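Local coordinates for Lmaj004091aaa (Leishmania major, PDB 1XTP), which probably methylates the N-terminal amino group of proteins that begin with an X-Pro-Lys motif, using S-adenosyl-L-methionine as methyl donor, at residues E32-K35 / A36-G40; L214-S217 / D218-K222. All coordinates share one frame; numbering follows the deposited sequence.

Contact 1 (E32-K35 / A36-G40); sequences EMWK and AELTG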
# COMPACT_ATOMS: atom_id res chain seq x y z
N GLU A 32 -1.43 -21.71 5.38
CA GLU A 32 -2.65 -22.19 5.99
C GLU A 32 -3.77 -21.11 5.92
O GLU A 32 -4.92 -21.42 5.64
CB GLU A 32 -2.36 -22.56 7.45
CG GLU A 32 -3.48 -23.30 8.15
CD GLU A 32 -3.39 -23.25 9.66
OE1 GLU A 32 -2.39 -22.75 10.22
OE2 GLU A 32 -4.35 -23.71 10.31
N MSE A 33 -3.42 -19.86 6.18
CA MSE A 33 -4.39 -18.77 6.17
C MSE A 33 -4.97 -18.49 4.79
O MSE A 33 -6.18 -18.35 4.65
CB MSE A 33 -3.75 -17.50 6.72
CG MSE A 33 -4.67 -16.31 6.80
SE MSE A 33 -4.58 -15.22 5.19
CE MSE A 33 -2.75 -14.59 5.46
N TRP A 34 -4.12 -18.38 3.77
CA TRP A 34 -4.63 -18.14 2.41
C TRP A 34 -5.54 -19.28 1.93
O TRP A 34 -6.45 -19.02 1.14
CB TRP A 34 -3.49 -17.94 1.39
CG TRP A 34 -2.64 -16.72 1.62
CD1 TRP A 34 -1.29 -16.69 1.80
CD2 TRP A 34 -3.09 -15.36 1.74
NE1 TRP A 34 -0.85 -15.40 2.01
CE2 TRP A 34 -1.94 -14.56 1.99
CE3 TRP A 34 -4.34 -14.73 1.70
CZ2 TRP A 34 -2.01 -13.18 2.16
CZ3 TRP A 34 -4.42 -13.35 1.88
CH2 TRP A 34 -3.26 -12.59 2.11
N LYS A 35 -5.30 -20.52 2.38
CA LYS A 35 -6.22 -21.61 2.06
C LYS A 35 -7.58 -21.38 2.70
O LYS A 35 -8.60 -21.75 2.14
CB LYS A 35 -5.64 -22.97 2.47
CG LYS A 35 -4.63 -23.52 1.48
CD LYS A 35 -3.79 -24.67 2.04
CE LYS A 35 -4.54 -25.99 2.07
NZ LYS A 35 -3.66 -27.09 2.59
N ALA A 36 -7.59 -20.74 3.88
CA ALA A 36 -8.86 -20.43 4.56
C ALA A 36 -9.56 -19.21 3.96
O ALA A 36 -10.78 -19.18 3.81
CB ALA A 36 -8.61 -20.20 6.06
N GLU A 37 -8.78 -18.20 3.60
CA GLU A 37 -9.33 -16.92 3.23
C GLU A 37 -9.62 -16.74 1.74
O GLU A 37 -10.36 -15.83 1.38
CB GLU A 37 -8.37 -15.80 3.69
CG GLU A 37 -8.35 -15.59 5.18
CD GLU A 37 -9.62 -14.91 5.72
OE1 GLU A 37 -10.19 -14.02 5.03
OE2 GLU A 37 -10.04 -15.26 6.85
N LEU A 38 -8.99 -17.55 0.87
CA LEU A 38 -9.08 -17.32 -0.58
C LEU A 38 -9.99 -18.33 -1.27
O LEU A 38 -9.68 -18.81 -2.34
CB LEU A 38 -7.69 -17.34 -1.23
CG LEU A 38 -6.68 -16.31 -0.71
CD1 LEU A 38 -5.49 -16.29 -1.61
CD2 LEU A 38 -7.30 -14.91 -0.62
N THR A 39 -11.13 -18.61 -0.67
CA THR A 39 -12.10 -19.52 -1.25
C THR A 39 -13.07 -18.78 -2.19
O THR A 39 -13.33 -17.58 -2.05
CB THR A 39 -12.92 -20.20 -0.15
OG1 THR A 39 -13.58 -19.20 0.64
CG2 THR A 39 -12.02 -21.03 0.76
N GLY A 40 -13.61 -19.52 -3.15
CA GLY A 40 -14.65 -19.03 -4.03
C GLY A 40 -14.22 -17.93 -4.97
O GLY A 40 -13.03 -17.77 -5.26
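The last turn of helix 30-37 brings Trp34 against Leu38 and Met33 against Glu37, each pair one helical turn apart. Leu38 lies beside the indole, both side chains pointing the same way: its CG is 3.7 Å from CE3 of Trp34, and both methyls also reach the benzo half of the ring, CD2 extending to CZ3. The approach is oblique to the ring. Trp34 has CG anti to its own carbonyl carbon (chi1 -64°), a turn that sends the indole outward from the helix, with the CE3 edge of its benzo half facing Leu38.

Met33, present as selenomethionine, bends at chi2 (-92°) and again at chi3, folding its terminal methyl back over the indole. CE stands 3.5 Å above the plane of the Trp34 ring, over its centre, a Met-aromatic contact between neighbours in sequence. The selenium meanwhile meets the aliphatic part of Glu37, with SE 3.8 Å from CG, while the Glu37 carboxylate leads away to a salt bridge with Lys209.

The backbone evidence places these pairs at a helix C-terminus. Met33 O accepts from Glu37 N at 2.8 Å and takes a second, weak bond from Ala36 N, which also donates to Glu32 O at 3.3 Å. Leu38 N still reaches Trp34 O at 2.9 Å, although Leu38 itself has left helical backbone angles.

The helix packs on the small four-stranded sheet: Met33 touches Phe205, Val207 and Leu214, and Tyr27 lies against Ala36 and Glu37. Trp34 NE1 is satisfied by Asp173 OD2, and Trp49 meets the indole edge-to-face. Past the helix, CG2 of Thr39 comes 3.8 Å from Lys35 O.

Contact 2 (L214-S217 / D218-K222); sequences LTRS and DIHYK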
# COMPACT_ATOMS: atom_id res chain seq x y z
N LEU A 214 -4.84 -7.48 5.62
CA LEU A 214 -3.96 -7.92 6.69
C LEU A 214 -2.73 -7.04 6.88
O LEU A 214 -2.22 -6.43 5.93
CB LEU A 214 -3.56 -9.40 6.53
CG LEU A 214 -2.34 -9.65 5.65
CD1 LEU A 214 -1.86 -11.08 5.74
CD2 LEU A 214 -2.69 -9.26 4.22
N THR A 215 -2.28 -6.99 8.12
CA THR A 215 -1.07 -6.30 8.50
C THR A 215 0.01 -7.35 8.60
O THR A 215 -0.21 -8.43 9.18
CB THR A 215 -1.25 -5.63 9.86
OG1 THR A 215 -2.35 -4.73 9.77
CG2 THR A 215 0.01 -4.85 10.30
N ARG A 216 1.16 -7.05 8.01
CA ARG A 216 2.25 -7.98 7.95
C ARG A 216 3.46 -7.40 8.68
O ARG A 216 3.53 -6.19 8.91
CB ARG A 216 2.64 -8.22 6.50
CG ARG A 216 1.52 -8.72 5.59
CD ARG A 216 2.09 -8.82 4.15
NE ARG A 216 1.20 -9.43 3.15
CZ ARG A 216 0.37 -8.75 2.35
NH1 ARG A 216 0.22 -7.44 2.46
NH2 ARG A 216 -0.35 -9.40 1.46
N SER A 217 4.41 -8.27 9.02
CA SER A 217 5.67 -7.85 9.63
C SER A 217 6.68 -7.42 8.57
O SER A 217 6.58 -7.78 7.39
CB SER A 217 6.27 -9.00 10.44
OG SER A 217 6.57 -10.09 9.58
N ASP A 218 7.68 -6.66 9.01
CA ASP A 218 8.81 -6.30 8.16
C ASP A 218 9.46 -7.51 7.45
O ASP A 218 9.83 -7.43 6.28
CB ASP A 218 9.88 -5.60 9.02
CG ASP A 218 11.06 -5.20 8.21
OD1 ASP A 218 10.88 -4.30 7.36
OD2 ASP A 218 12.15 -5.78 8.37
N ILE A 219 9.63 -8.60 8.19
CA ILE A 219 10.21 -9.84 7.64
C ILE A 219 9.28 -10.43 6.58
O ILE A 219 9.73 -10.92 5.55
CB ILE A 219 10.51 -10.84 8.79
CG1 ILE A 219 11.82 -10.42 9.45
CG2 ILE A 219 10.63 -12.29 8.30
CD1 ILE A 219 12.24 -11.30 10.59
N HIS A 220 7.98 -10.34 6.82
CA HIS A 220 6.96 -10.78 5.86
C HIS A 220 7.04 -9.94 4.58
O HIS A 220 7.12 -10.49 3.49
CB HIS A 220 5.58 -10.71 6.53
CG HIS A 220 4.49 -11.42 5.80
ND1 HIS A 220 3.30 -11.75 6.41
CD2 HIS A 220 4.38 -11.84 4.51
CE1 HIS A 220 2.51 -12.35 5.53
NE2 HIS A 220 3.15 -12.42 4.37
N TYR A 221 7.05 -8.61 4.70
CA TYR A 221 7.23 -7.72 3.53
C TYR A 221 8.48 -8.06 2.69
O TYR A 221 8.45 -8.08 1.46
CB TYR A 221 7.31 -6.23 3.95
CG TYR A 221 6.01 -5.69 4.49
CD1 TYR A 221 4.83 -5.80 3.75
CD2 TYR A 221 5.94 -5.11 5.75
CE1 TYR A 221 3.63 -5.33 4.24
CE2 TYR A 221 4.73 -4.63 6.26
CZ TYR A 221 3.57 -4.75 5.50
OH TYR A 221 2.35 -4.28 5.98
N LYS A 222 9.58 -8.31 3.39
CA LYS A 222 10.88 -8.54 2.77
C LYS A 222 10.93 -9.89 2.06
O LYS A 222 11.59 -10.03 1.01
CB LYS A 222 11.98 -8.40 3.82
CG LYS A 222 12.27 -6.93 4.11
CD LYS A 222 13.00 -6.72 5.40
CE LYS A 222 13.60 -5.31 5.42
NZ LYS A 222 14.18 -4.94 6.73
O HOH W 1 0.16 -5.56 4.80
O HOH W 2 3.47 -10.97 8.96
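Arg216 runs its extended chain over His220, CD standing 3.7 Å from the ring centroid and only 4° off the normal, a CH-pi contact. Its CB meets the Tyr221 ring in a second, offset one. The guanidinium plane is perpendicular to the imidazole; its NE and His220 NE2 both turn to Asp173, NE in a salt bridge with OD1 and NE2 in a hydrogen bond with OD2. NH1 and NH2 are taken by Ala168 O and Leu171 O. Water 1 accepts a weak bond from Arg216 NH1 and donates to Leu214 O and, at 2.8 Å, to Tyr221 OH, which also bonds Asn198 O.

Ser217 is the N-cap of helix 218-228, at the turn from strand 213-215. With chi1 at 63°, its OG accepts from His220 N at 3.1 Å, and Ser217 O takes Tyr221 N at 2.9 Å. The serine's own N donates to water 2, which lies in the imidazole plane 2.7 Å from His220 ND1. In the first turn, Asp218 OD2 receives Lys222 NZ through its syn lone pair at 2.7 Å, a salt bridge, while OD1 is held by Lys249 and Tyr251; NZ also salt-bridges Glu235.

Overall arrangement
Contact 2 follows contact 1 by nearly 180 residues, yet their centres are about 18 Å apart and their side chains touch. Leu214 joins them: its CD1 is 3.6 Å from Met33 CE, and its CD2 packs on Trp34 CH2. Helix 30-37 thus packs at Leu214 on strand 213-215, outermost in the four-stranded sheet; the chain runs on through Arg216 and Ser217 into helix 218-228, which meets strand 248-253. Asp173 bonds Trp34, Arg216 and His220. The contacts so connect helix 30-37 and the small sheet to the seven-stranded methyltransferase sheet, near the cofactor but not in its pocket: the side chains of Trp34 and Arg216 lie about 11 and 10 Å from S-adenosyl-L-homoselenocysteine.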